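Flagellar protein FlgA (Thermotoga maritima, PDB 3FRN) is a periplasmic flagellar protein that probably acts as a chaperone for assembly of the P-ring of the flagellar basal body. Local coordinates at residues 75-87 / 112-126. Numbering follows the deposited sequence. Where two conformers were deposited one is given.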
# COMPACT_ATOMS: atom_id res chain seq x y z
N LEU A 75 8.07 17.46 -15.91
CA LEU A 75 8.04 17.91 -14.53
C LEU A 75 7.55 16.75 -13.63
O LEU A 75 8.21 16.40 -12.65
CB LEU A 75 7.15 19.14 -14.38
CG LEU A 75 6.79 19.49 -12.93
CD1 LEU A 75 8.04 19.91 -12.16
CD2 LEU A 75 5.73 20.58 -12.88
N LYS A 76 6.39 16.20 -13.97
CA LYS A 76 5.82 15.02 -13.33
C LYS A 76 6.85 13.91 -13.12
O LYS A 76 7.03 13.45 -11.99
CB LYS A 76 4.68 14.46 -14.19
CG LYS A 76 4.01 13.24 -13.59
CD LYS A 76 3.83 12.16 -14.63
CE LYS A 76 3.31 10.89 -13.98
NZ LYS A 76 2.72 10.01 -15.02
N ASN A 77 7.51 13.51 -14.20
CA ASN A 77 8.56 12.50 -14.16
C ASN A 77 9.63 12.85 -13.14
O ASN A 77 10.02 12.02 -12.33
CB ASN A 77 9.20 12.30 -15.53
CG ASN A 77 8.37 11.42 -16.47
OD1 ASN A 77 8.89 10.93 -17.47
ND2 ASN A 77 7.10 11.21 -16.15
N ALA A 78 10.10 14.10 -13.18
CA ALA A 78 11.19 14.53 -12.31
C ALA A 78 10.73 14.62 -10.85
O ALA A 78 11.50 14.36 -9.92
CB ALA A 78 11.77 15.86 -12.79
N VAL A 79 9.47 14.98 -10.66
CA VAL A 79 8.84 14.99 -9.34
C VAL A 79 8.68 13.54 -8.82
O VAL A 79 9.14 13.24 -7.72
CB VAL A 79 7.52 15.80 -9.34
CG1 VAL A 79 6.65 15.52 -8.10
CG2 VAL A 79 7.83 17.29 -9.44
N PHE A 80 8.08 12.67 -9.63
CA PHE A 80 7.88 11.26 -9.26
C PHE A 80 9.17 10.49 -8.97
O PHE A 80 9.23 9.70 -8.01
CB PHE A 80 7.05 10.52 -10.32
CG PHE A 80 5.55 10.61 -10.11
CD1 PHE A 80 4.90 11.84 -10.14
CD2 PHE A 80 4.80 9.46 -9.90
CE1 PHE A 80 3.52 11.92 -9.95
CE2 PHE A 80 3.42 9.54 -9.71
CZ PHE A 80 2.78 10.78 -9.74
N GLU A 81 10.19 10.71 -9.79
CA GLU A 81 11.51 10.14 -9.53
C GLU A 81 12.03 10.56 -8.15
O GLU A 81 12.57 9.74 -7.41
CB GLU A 81 12.51 10.52 -10.63
CG GLU A 81 12.40 9.68 -11.90
CD GLU A 81 13.37 10.12 -13.00
OE1 GLU A 81 13.67 11.33 -13.11
OE2 GLU A 81 13.84 9.24 -13.76
N GLU A 82 11.83 11.83 -7.82
CA GLU A 82 12.27 12.39 -6.54
C GLU A 82 11.48 11.86 -5.34
O GLU A 82 12.09 11.52 -4.32
CB GLU A 82 12.23 13.93 -6.59
CG GLU A 82 12.78 14.64 -5.36
CD GLU A 82 14.19 14.23 -4.99
OE1 GLU A 82 15.02 14.08 -5.92
OE2 GLU A 82 14.46 14.06 -3.78
N ILE A 83 10.16 11.78 -5.46
CA ILE A 83 9.33 11.18 -4.40
C ILE A 83 9.81 9.75 -4.15
O ILE A 83 10.08 9.37 -3.00
CB ILE A 83 7.80 11.19 -4.75
CG1 ILE A 83 7.25 12.61 -4.80
CG2 ILE A 83 7.02 10.43 -3.70
CD1 ILE A 83 5.88 12.75 -5.54
N GLY A 84 9.95 8.98 -5.23
CA GLY A 84 10.46 7.61 -5.18
C GLY A 84 11.70 7.43 -4.32
O GLY A 84 11.81 6.45 -3.57
N LYS A 85 12.62 8.38 -4.41
CA LYS A 85 13.86 8.35 -3.63
C LYS A 85 13.65 8.66 -2.15
O LYS A 85 14.19 7.97 -1.29
CB LYS A 85 14.92 9.29 -4.22
CG LYS A 85 15.40 8.89 -5.61
CD LYS A 85 16.30 9.95 -6.22
CE LYS A 85 16.35 9.84 -7.75
NZ LYS A 85 15.17 10.47 -8.42
N LYS A 86 12.86 9.69 -1.85
CA LYS A 86 12.62 10.07 -0.45
C LYS A 86 11.59 9.20 0.25
O LYS A 86 11.68 8.98 1.45
CB LYS A 86 12.23 11.54 -0.34
CG LYS A 86 13.36 12.52 -0.64
CD LYS A 86 14.48 12.41 0.39
CE LYS A 86 15.71 13.19 -0.06
NZ LYS A 86 16.85 13.00 0.88
N ALA A 87 10.62 8.69 -0.50
CA ALA A 87 9.56 7.85 0.07
C ALA A 87 9.99 6.40 0.30
O ALA A 87 9.54 5.77 1.25
CB ALA A 87 8.30 7.90 -0.79
N ILE A 112 14.34 20.29 -7.00
CA ILE A 112 13.17 19.55 -6.52
C ILE A 112 13.51 18.89 -5.19
O ILE A 112 14.27 17.92 -5.16
CB ILE A 112 12.68 18.51 -7.56
CG1 ILE A 112 12.33 19.19 -8.88
CG2 ILE A 112 11.47 17.74 -7.01
CD1 ILE A 112 12.12 18.25 -10.04
N ARG A 113 12.96 19.42 -4.10
CA ARG A 113 13.22 18.89 -2.76
C ARG A 113 11.94 18.32 -2.14
O ARG A 113 10.91 18.99 -2.10
CB ARG A 113 13.82 19.98 -1.86
CG ARG A 113 14.27 19.50 -0.48
CD ARG A 113 14.73 20.66 0.41
NE ARG A 113 13.66 21.63 0.64
CZ ARG A 113 13.71 22.63 1.53
NH1 ARG A 113 14.79 22.80 2.29
NH2 ARG A 113 12.68 23.45 1.65
N VAL A 114 12.03 17.08 -1.66
CA VAL A 114 10.87 16.37 -1.10
C VAL A 114 11.09 16.02 0.38
O VAL A 114 12.11 15.41 0.74
CB VAL A 114 10.54 15.10 -1.91
CG1 VAL A 114 9.50 14.25 -1.20
CG2 VAL A 114 10.07 15.46 -3.29
N THR A 115 10.12 16.40 1.23
CA THR A 115 10.21 16.09 2.67
C THR A 115 8.92 15.42 3.14
O THR A 115 7.83 15.75 2.67
CB THR A 115 10.44 17.38 3.50
OG1 THR A 115 11.29 18.25 2.72
CG2 THR A 115 11.07 17.08 4.89
N LYS A 116 9.06 14.49 4.08
CA LYS A 116 7.91 13.79 4.66
C LYS A 116 7.17 14.68 5.63
O LYS A 116 7.77 15.23 6.56
CB LYS A 116 8.38 12.51 5.36
CG LYS A 116 7.28 11.68 6.01
CD LYS A 116 7.76 10.27 6.35
CE LYS A 116 6.74 9.51 7.19
NZ LYS A 116 6.81 9.87 8.65
N ILE A 117 5.86 14.83 5.42
CA ILE A 117 5.03 15.58 6.36
C ILE A 117 4.49 14.63 7.41
O ILE A 117 4.67 14.84 8.61
CB ILE A 117 3.88 16.34 5.64
CG1 ILE A 117 4.45 17.35 4.64
CG2 ILE A 117 2.97 17.04 6.64
CD1 ILE A 117 5.47 18.31 5.24
N SER A 118 3.84 13.57 6.94
CA SER A 118 3.34 12.50 7.79
C SER A 118 3.31 11.21 6.98
O SER A 118 4.01 11.09 5.97
CB SER A 118 1.93 12.84 8.30
OG SER A 118 0.99 12.80 7.23
N LYS A 119 2.50 10.26 7.43
CA LYS A 119 2.29 9.01 6.71
C LYS A 119 1.60 9.28 5.37
O LYS A 119 0.50 9.85 5.33
CB LYS A 119 1.45 8.06 7.57
CG LYS A 119 1.31 6.66 7.02
CD LYS A 119 0.24 5.88 7.78
CE LYS A 119 -0.07 4.55 7.12
NZ LYS A 119 1.12 3.65 7.08
N ASN A 120 2.28 8.89 4.29
CA ASN A 120 1.78 8.99 2.91
C ASN A 120 1.65 10.41 2.34
O ASN A 120 1.02 10.61 1.30
CB ASN A 120 0.46 8.21 2.74
CG ASN A 120 0.61 6.74 3.01
OD1 ASN A 120 1.68 6.16 2.80
ND2 ASN A 120 -0.46 6.11 3.48
N LEU A 121 2.24 11.37 3.02
CA LEU A 121 2.11 12.78 2.67
C LEU A 121 3.49 13.44 2.58
O LEU A 121 4.26 13.45 3.55
CB LEU A 121 1.25 13.49 3.71
CG LEU A 121 0.87 14.96 3.51
CD1 LEU A 121 -0.05 15.12 2.34
CD2 LEU A 121 0.20 15.49 4.77
N PHE A 122 3.81 13.97 1.41
CA PHE A 122 5.12 14.57 1.19
C PHE A 122 4.99 15.99 0.65
O PHE A 122 4.08 16.28 -0.13
CB PHE A 122 5.95 13.70 0.23
CG PHE A 122 6.40 12.40 0.85
CD1 PHE A 122 7.65 12.31 1.45
CD2 PHE A 122 5.58 11.28 0.83
CE1 PHE A 122 8.08 11.11 2.04
CE2 PHE A 122 6.00 10.08 1.42
CZ PHE A 122 7.24 10.00 2.02
N SER A 123 5.88 16.87 1.11
CA SER A 123 5.97 18.23 0.58
C SER A 123 7.00 18.29 -0.52
O SER A 123 8.20 18.16 -0.26
CB SER A 123 6.32 19.24 1.68
OG SER A 123 5.15 19.80 2.26
N VAL A 124 6.54 18.50 -1.75
CA VAL A 124 7.43 18.62 -2.88
C VAL A 124 7.67 20.09 -3.21
O VAL A 124 6.80 20.79 -3.76
CB VAL A 124 6.86 17.92 -4.14
CG1 VAL A 124 7.83 18.03 -5.28
CG2 VAL A 124 6.54 16.45 -3.84
N PHE A 125 8.88 20.55 -2.90
CA PHE A 125 9.24 21.94 -3.10
C PHE A 125 9.93 22.13 -4.45
O PHE A 125 10.92 21.45 -4.75
CB PHE A 125 10.16 22.41 -1.97
CG PHE A 125 10.73 23.77 -2.21
CD1 PHE A 125 9.91 24.89 -2.19
CD2 PHE A 125 12.09 23.93 -2.45
CE1 PHE A 125 10.43 26.15 -2.41
CE2 PHE A 125 12.62 25.19 -2.67
CZ PHE A 125 11.79 26.30 -2.65
N LEU A 126 9.42 23.07 -5.23
CA LEU A 126 9.97 23.36 -6.55
C LEU A 126 10.49 24.78 -6.63
O LEU A 126 9.74 25.73 -6.39
CB LEU A 126 8.91 23.14 -7.64
CG LEU A 126 8.10 21.85 -7.61
CD1 LEU A 126 7.02 21.86 -8.72
CD2 LEU A 126 9.02 20.66 -7.77
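E82 lays the aliphatic part of its side chain over strand 112-118, with CG 3.5 Å from CG2 of V114 and 3.7 Å from CG2 of I112. Its chain leaves the helix with CG anti to the backbone N (chi1 -175°), which sends CG to the strand, and the bend at chi2 carries the carboxylate carbon CD on past it, close to I112 O, so the residue contributes methylenes to a largely apolar interface. One helical turn later K86 does likewise: its CG packs 3.4 Å from V114 O, and the side chains of K86 and V114 run past each other in opposite directions. One turn before E82, A78 CB meets I112 CD1 at 3.7 Å.

The buried flank is formed by L75, V79 and I83. The two methyls of V79 divide between neighbours on strand 121-126, CG1 lying 4.0 Å from V124 CG1 and CG2 3.9 Å from L126 CD2; I83 crosses V124 at roughly a right angle, and I83 also touches L139 and F92. F122 closes the C-terminal end, where CZ sits 3.7 Å from A87 CB and the A87 methyl comes to the ring obliquely.

The 75-87 axis crosses that of strand 112-118 at -40°, with a closest approach of 8.3 Å. A helix packed on an antiparallel sheet, here across a hairpin joined by a type II turn, is consistent with the HotDog-like domain of FlgA.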